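Long-range contacts in hydrolase, haloacid dehalogenase-like family (Streptococcus pneumoniae, PDB 2FI1), which is probably a hydrolase of the haloacid dehalogenase (HAD) superfamily, with a calcium ion bound at the C-terminal edge of its parallel beta-sheet: residues A[8-13]-A[150-155]; A[98-103]-A[123-128]. All coordinates share one frame; numbering follows the deposited sequence.

How the contacts relate
Contact 1 and contact 2 belong to the same parallel sheet, in which strands 8-11 and 100-104 are neighbours, and their centres lie about 7 Å apart. Contact 2 is nested within the chain loop that contact 1 closes. Two polar links join them: a salt bridge between D8 OD1 and R100 NE (2.8 Å) and a probable hydrogen bond between Y150 OH and E126 OE1 (2.6 Å). Y150 CD2 also packs 3.4 Å from F102 CE1. At the C-terminal ends of the strands D12 of segment 8-13 forms the calcium site with G14 and D160, probably the active site as in HAD relatives; the L103 side chain of contact 2 lies about 9 Å from the ion.

Contact 1. Residues A[8-13]-A[150-155]; sequences DYIWDL and YQISSG. With CA (calcium ion), chain B.
D8 meets I152 and S154 where the loop after helix 141-149 runs into strand 155-159. The backbone N of D8 donates to S154 O (3.0 Å, 163° at the hydrogen). D8 pairs with G155 as a parallel bridge, through this bond and a backbone bond of D8 with L156; G155 CA also makes a CA-H...O contact with D8 O at 3.2 Å. The D8 carboxylate crosses I152 obliquely: OD2 rests against both branches of the isoleucine, 3.5 Å from I152 CG1 and slightly farther from CG2. Set beside the backbone N (chi1 -67°), D8 CG itself comes to 4.1 Å from I152 CG1. OD1 being taken by R100, OD2 is left to I152 and to a water that donates to it at 2.6 Å; that water in turn accepts from S154 N at 2.9 Å, tying the carboxylate to the loop backbone. Farther along the strand, I10 CD1 touches I152 CD1 at 4.1 Å, an apolar meeting of methyl ends. Q151, with positive phi, is the C-prime residue of the Schellman motif that ends helix 141-149, just before I152. Beyond the touching residues, strand 8-11 leads to D12, which binds calcium through both carboxylate oxygens, OD2 being the nearer at 2.4 Å; G14, D160 and three waters complete the site. A central parallel strand running to a metal-binding aspartate is the hallmark of the Rossmann-like HAD fold, where the first such aspartate is usually the nucleophile.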
loop_
_atom_site.group_PDB
_atom_site.type_symbol
_atom_site.label_atom_id
_atom_site.label_comp_id
_atom_site.label_asym_id
_atom_site.label_seq_id
_atom_site.Cartn_x
_atom_site.Cartn_y
_atom_site.Cartn_z
ATOM N N ASP A 8 -9.670 -15.393 -4.910
ATOM C CA ASP A 8 -9.563 -14.439 -3.815
ATOM C C ASP A 8 -8.202 -13.758 -3.813
ATOM O O ASP A 8 -7.176 -14.393 -4.049
ATOM C CB ASP A 8 -9.802 -15.161 -2.494
ATOM C CG ASP A 8 -11.217 -15.661 -2.366
ATOM O OD1 ASP A 8 -12.126 -14.914 -2.784
ATOM O OD2 ASP A 8 -11.429 -16.785 -1.858
ATOM N N TYR A 9 -8.219 -12.459 -3.548
ATOM C CA TYR A 9 -7.056 -11.605 -3.651
ATOM C C TYR A 9 -6.936 -10.849 -2.336
ATOM O O TYR A 9 -7.842 -10.104 -1.974
ATOM C CB TYR A 9 -7.221 -10.645 -4.847
ATOM C CG TYR A 9 -7.251 -11.392 -6.162
ATOM C CD1 TYR A 9 -6.106 -11.535 -6.924
ATOM C CD2 TYR A 9 -8.412 -12.019 -6.607
ATOM C CE1 TYR A 9 -6.109 -12.235 -8.107
ATOM C CE2 TYR A 9 -8.420 -12.740 -7.791
ATOM C CZ TYR A 9 -7.264 -12.838 -8.534
ATOM O OH TYR A 9 -7.262 -13.572 -9.720
ATOM N N ILE A 10 -5.850 -11.090 -1.607
ATOM C CA ILE A 10 -5.619 -10.425 -0.341
ATOM C C ILE A 10 -4.533 -9.383 -0.570
ATOM O O ILE A 10 -3.367 -9.723 -0.790
ATOM C CB ILE A 10 -5.207 -11.404 0.768
ATOM C CG1 ILE A 10 -6.279 -12.480 0.971
ATOM C CG2 ILE A 10 -4.998 -10.628 2.071
ATOM C CD1 ILE A 10 -5.905 -13.520 2.014
ATOM N N TRP A 11 -4.931 -8.123 -0.495
ATOM C CA TRP A 11 -4.101 -6.999 -0.876
ATOM C C TRP A 11 -3.453 -6.302 0.304
ATOM O O TRP A 11 -3.945 -6.346 1.434
ATOM C CB TRP A 11 -4.946 -5.954 -1.603
ATOM C CG TRP A 11 -5.563 -6.418 -2.891
ATOM C CD1 TRP A 11 -6.822 -6.908 -3.067
ATOM C CD2 TRP A 11 -4.957 -6.380 -4.184
ATOM N NE1 TRP A 11 -7.034 -7.191 -4.386
ATOM C CE2 TRP A 11 -5.904 -6.889 -5.094
ATOM C CE3 TRP A 11 -3.705 -5.979 -4.662
ATOM C CZ2 TRP A 11 -5.650 -6.989 -6.464
ATOM C CZ3 TRP A 11 -3.449 -6.093 -6.027
ATOM C CH2 TRP A 11 -4.422 -6.596 -6.906
ATOM N N ASP A 12 -2.359 -5.655 -0.035
ATOM C CA ASP A 12 -1.624 -4.703 0.772
ATOM C C ASP A 12 -1.977 -3.310 0.229
ATOM O O ASP A 12 -2.216 -3.159 -0.964
ATOM C CB ASP A 12 -0.140 -5.061 0.607
ATOM C CG ASP A 12 0.824 -4.010 1.093
ATOM O OD1 ASP A 12 0.740 -3.585 2.254
ATOM O OD2 ASP A 12 1.758 -3.714 0.306
ATOM N N LEU A 13 -2.023 -2.298 1.091
ATOM C CA LEU A 13 -2.391 -0.953 0.676
ATOM C C LEU A 13 -1.147 -0.181 0.226
ATOM O O LEU A 13 -0.882 -0.074 -0.954
ATOM C CB LEU A 13 -3.142 -0.229 1.800
ATOM C CG LEU A 13 -3.673 1.172 1.466
ATOM C CD1 LEU A 13 -4.668 1.133 0.304
ATOM C CD2 LEU A 13 -4.311 1.787 2.703
ATOM N N TYR A 150 -13.648 -16.824 5.256
ATOM C CA TYR A 150 -14.125 -16.732 3.878
ATOM C C TYR A 150 -13.850 -18.008 3.087
ATOM O O TYR A 150 -14.102 -18.073 1.885
ATOM C CB TYR A 150 -13.551 -15.472 3.198
ATOM C CG TYR A 150 -14.126 -14.228 3.834
ATOM C CD1 TYR A 150 -15.414 -13.820 3.544
ATOM C CD2 TYR A 150 -13.401 -13.490 4.773
ATOM C CE1 TYR A 150 -15.967 -12.706 4.153
ATOM C CE2 TYR A 150 -13.946 -12.373 5.380
ATOM C CZ TYR A 150 -15.229 -11.988 5.071
ATOM O OH TYR A 150 -15.825 -10.892 5.656
ATOM N N GLN A 151 -13.374 -19.036 3.780
ATOM C CA GLN A 151 -13.212 -20.367 3.192
ATOM C C GLN A 151 -12.483 -20.271 1.853
ATOM O O GLN A 151 -12.951 -20.704 0.798
ATOM C CB GLN A 151 -14.572 -21.058 3.115
ATOM C CG GLN A 151 -15.053 -21.426 4.508
ATOM C CD GLN A 151 -16.460 -21.951 4.533
ATOM O OE1 GLN A 151 -17.417 -21.203 4.335
ATOM N NE2 GLN A 151 -16.600 -23.248 4.806
ATOM N N ILE A 152 -11.292 -19.686 1.931
ATOM C CA ILE A 152 -10.476 -19.393 0.770
ATOM C C ILE A 152 -9.694 -20.634 0.340
ATOM O O ILE A 152 -8.807 -21.097 1.065
ATOM C CB ILE A 152 -9.486 -18.220 1.078
ATOM C CG1 ILE A 152 -10.262 -16.953 1.451
ATOM C CG2 ILE A 152 -8.570 -17.970 -0.106
ATOM C CD1 ILE A 152 -9.384 -15.762 1.819
ATOM N N SER A 153 -10.007 -21.148 -0.850
ATOM C CA SER A 153 -9.294 -22.291 -1.440
ATOM C C SER A 153 -8.366 -21.921 -2.594
ATOM O O SER A 153 -7.489 -22.703 -2.969
ATOM C CB SER A 153 -10.307 -23.305 -1.969
ATOM O OG SER A 153 -11.152 -22.687 -2.923
ATOM N N SER A 154 -8.579 -20.748 -3.187
ATOM C CA SER A 154 -7.792 -20.296 -4.327
ATOM C C SER A 154 -7.477 -18.828 -4.111
ATOM O O SER A 154 -8.170 -17.950 -4.630
ATOM C CB SER A 154 -8.579 -20.490 -5.623
ATOM O OG SER A 154 -7.841 -20.032 -6.732
ATOM N N GLY A 155 -6.431 -18.573 -3.335
ATOM C CA GLY A 155 -6.111 -17.216 -2.899
ATOM C C GLY A 155 -4.719 -16.782 -3.298
ATOM O O GLY A 155 -3.776 -17.577 -3.309
HETATM CA CA CA B . 3.141 -2.360 1.693
HETATM O O HOH W 1 -11.059 -19.245 -2.760
HETATM O O HOH W 2 5.022 -0.873 1.689
HETATM O O HOH W 3 3.942 -4.172 3.014
HETATM O O HOH W 4 2.334 -1.305 3.603
#

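Contact 2. Residues A[98-103]-A[123-128]; sequences GGRHFL and YFTEVV
H101 and Y123 lie side by side and point the same way, with their ring planes nearly perpendicular at 86°. The imidazole brings CD2 to 3.9 Å from Y123 CB, and Y123 O sits at the edge of the histidine ring, near its plane. The next residue, F124, approaches three consecutive residues of strand 100-104: its CD1 lies 3.8 Å from H101 CB, while CD1 and CE1 also reach F102 C and L103 CB. F102 runs alongside T125, its CE1 lying 3.7 Å from T125 CB. F102 CZ lies over one face of the R100 guanidinium, offset toward its rim. L103 and V127 also point the same way, touching through CD2 and CG1. The backbones are joined by T125 N to H101 O (2.8 Å), L103 N to E126 O (3.1 Å) and V128 N to L103 O (2.8 Å), the last almost straight at 175°. A corner at T125 interrupts the pairing; there a water accepts from H101 N, donates to Y123 O and hydrogen-bonds T125 OG1. Outside the two segments the imidazole ND1 is hydrogen-bonded to W11 NE1 and NE2 to L91 O; besides Y150, the E126 carboxylate meets K149 (salt bridge) and Y145 (hydrogen bond). The segments pair the two strands of a beta-alpha-beta unit: its connecting helix 110-117 packs on L103 and V127, helix 87-96 meets H101 and Y123, and strand 8-11 flanks strand 100-104, leaving 124-128 outermost in the sheet.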
loop_
_atom_site.group_PDB
_atom_site.type_symbol
_atom_site.label_atom_id
_atom_site.label_comp_id
_atom_site.label_asym_id
_atom_site.label_seq_id
_atom_site.Cartn_x
_atom_site.Cartn_y
_atom_site.Cartn_z
ATOM N N GLY A 98 -15.946 -12.679 -10.852
ATOM C CA GLY A 98 -16.432 -13.260 -9.611
ATOM C C GLY A 98 -15.393 -13.292 -8.502
ATOM O O GLY A 98 -15.624 -13.893 -7.450
ATOM N N GLY A 99 -14.255 -12.639 -8.713
ATOM C CA GLY A 99 -13.222 -12.596 -7.688
ATOM C C GLY A 99 -13.638 -11.755 -6.504
ATOM O O GLY A 99 -14.518 -10.902 -6.613
ATOM N N ARG A 100 -13.018 -12.034 -5.363
ATOM C CA ARG A 100 -13.209 -11.247 -4.149
ATOM C C ARG A 100 -11.887 -10.621 -3.753
ATOM O O ARG A 100 -10.821 -11.212 -3.960
ATOM C CB ARG A 100 -13.705 -12.092 -2.969
ATOM C CG ARG A 100 -15.055 -12.751 -3.200
ATOM C CD ARG A 100 -15.524 -13.503 -1.984
ATOM N NE ARG A 100 -14.653 -14.628 -1.669
ATOM C CZ ARG A 100 -14.873 -15.491 -0.678
ATOM N NH1 ARG A 100 -15.936 -15.369 0.099
ATOM N NH2 ARG A 100 -14.022 -16.480 -0.470
ATOM N N HIS A 101 -11.984 -9.432 -3.159
ATOM C CA HIS A 101 -10.851 -8.665 -2.696
ATOM C C HIS A 101 -10.935 -8.494 -1.197
ATOM O O HIS A 101 -11.993 -8.209 -0.655
ATOM C CB HIS A 101 -10.842 -7.272 -3.318
ATOM C CG HIS A 101 -10.827 -7.262 -4.809
ATOM N ND1 HIS A 101 -9.715 -7.606 -5.547
ATOM C CD2 HIS A 101 -11.792 -6.934 -5.700
ATOM C CE1 HIS A 101 -9.999 -7.498 -6.834
ATOM N NE2 HIS A 101 -11.249 -7.089 -6.952
ATOM N N PHE A 102 -9.789 -8.637 -0.547
ATOM C CA PHE A 102 -9.631 -8.392 0.880
ATOM C C PHE A 102 -8.440 -7.481 1.056
ATOM O O PHE A 102 -7.573 -7.404 0.188
ATOM C CB PHE A 102 -9.416 -9.701 1.643
ATOM C CG PHE A 102 -10.509 -10.691 1.421
ATOM C CD1 PHE A 102 -11.621 -10.712 2.238
ATOM C CD2 PHE A 102 -10.450 -11.577 0.359
ATOM C CE1 PHE A 102 -12.638 -11.623 2.008
ATOM C CE2 PHE A 102 -11.467 -12.473 0.132
ATOM C CZ PHE A 102 -12.551 -12.496 0.948
ATOM N N LEU A 103 -8.381 -6.785 2.185
ATOM C CA LEU A 103 -7.243 -5.913 2.472
ATOM C C LEU A 103 -6.775 -6.170 3.887
ATOM O O LEU A 103 -7.606 -6.252 4.793
ATOM C CB LEU A 103 -7.627 -4.443 2.310
ATOM C CG LEU A 103 -6.550 -3.356 2.375
ATOM C CD1 LEU A 103 -5.642 -3.415 1.206
ATOM C CD2 LEU A 103 -7.230 -2.001 2.408
ATOM N N TYR A 123 -14.728 -2.287 -3.449
ATOM C CA TYR A 123 -14.165 -3.550 -3.908
ATOM C C TYR A 123 -13.968 -4.599 -2.827
ATOM O O TYR A 123 -13.885 -5.779 -3.141
ATOM C CB TYR A 123 -12.840 -3.330 -4.652
ATOM C CG TYR A 123 -13.086 -2.806 -6.036
ATOM C CD1 TYR A 123 -13.614 -3.643 -7.011
ATOM C CD2 TYR A 123 -12.879 -1.467 -6.357
ATOM C CE1 TYR A 123 -13.889 -3.167 -8.275
ATOM C CE2 TYR A 123 -13.161 -0.985 -7.637
ATOM C CZ TYR A 123 -13.668 -1.840 -8.574
ATOM O OH TYR A 123 -13.958 -1.346 -9.824
ATOM N N PHE A 124 -13.889 -4.192 -1.554
ATOM C CA PHE A 124 -13.404 -5.098 -0.521
ATOM C C PHE A 124 -14.504 -5.781 0.239
ATOM O O PHE A 124 -15.364 -5.136 0.818
ATOM C CB PHE A 124 -12.454 -4.355 0.418
ATOM C CG PHE A 124 -11.251 -3.845 -0.302
ATOM C CD1 PHE A 124 -10.201 -4.693 -0.605
ATOM C CD2 PHE A 124 -11.213 -2.552 -0.777
ATOM C CE1 PHE A 124 -9.117 -4.253 -1.327
ATOM C CE2 PHE A 124 -10.124 -2.103 -1.511
ATOM C CZ PHE A 124 -9.069 -2.967 -1.784
ATOM N N THR A 125 -14.464 -7.105 0.228
ATOM C CA THR A 125 -15.380 -7.906 1.029
ATOM C C THR A 125 -15.122 -7.684 2.516
ATOM O O THR A 125 -16.062 -7.554 3.304
ATOM C CB THR A 125 -15.268 -9.382 0.646
ATOM O OG1 THR A 125 -15.689 -9.541 -0.720
ATOM C CG2 THR A 125 -16.114 -10.259 1.552
ATOM N N GLU A 126 -13.851 -7.625 2.906
ATOM C CA GLU A 126 -13.488 -7.231 4.263
ATOM C C GLU A 126 -12.130 -6.546 4.252
ATOM O O GLU A 126 -11.216 -6.949 3.519
ATOM C CB GLU A 126 -13.474 -8.418 5.231
ATOM C CG GLU A 126 -13.207 -7.982 6.680
ATOM C CD GLU A 126 -13.459 -9.039 7.738
ATOM O OE1 GLU A 126 -14.269 -9.961 7.530
ATOM O OE2 GLU A 126 -12.829 -8.938 8.810
ATOM N N VAL A 127 -12.036 -5.490 5.050
ATOM C CA VAL A 127 -10.798 -4.764 5.307
ATOM C C VAL A 127 -10.402 -5.038 6.754
ATOM O O VAL A 127 -11.180 -4.758 7.677
ATOM C CB VAL A 127 -10.963 -3.253 5.086
ATOM C CG1 VAL A 127 -9.685 -2.514 5.460
ATOM C CG2 VAL A 127 -11.357 -2.955 3.650
ATOM N N VAL A 128 -9.213 -5.600 6.939
ATOM C CA VAL A 128 -8.649 -5.864 8.265
ATOM C C VAL A 128 -7.689 -4.721 8.569
ATOM O O VAL A 128 -6.740 -4.495 7.819
ATOM C CB VAL A 128 -7.904 -7.207 8.291
ATOM C CG1 VAL A 128 -7.160 -7.394 9.623
ATOM C CG2 VAL A 128 -8.874 -8.366 8.003
HETATM O O HOH W 5 -14.703 -8.342 -2.942
#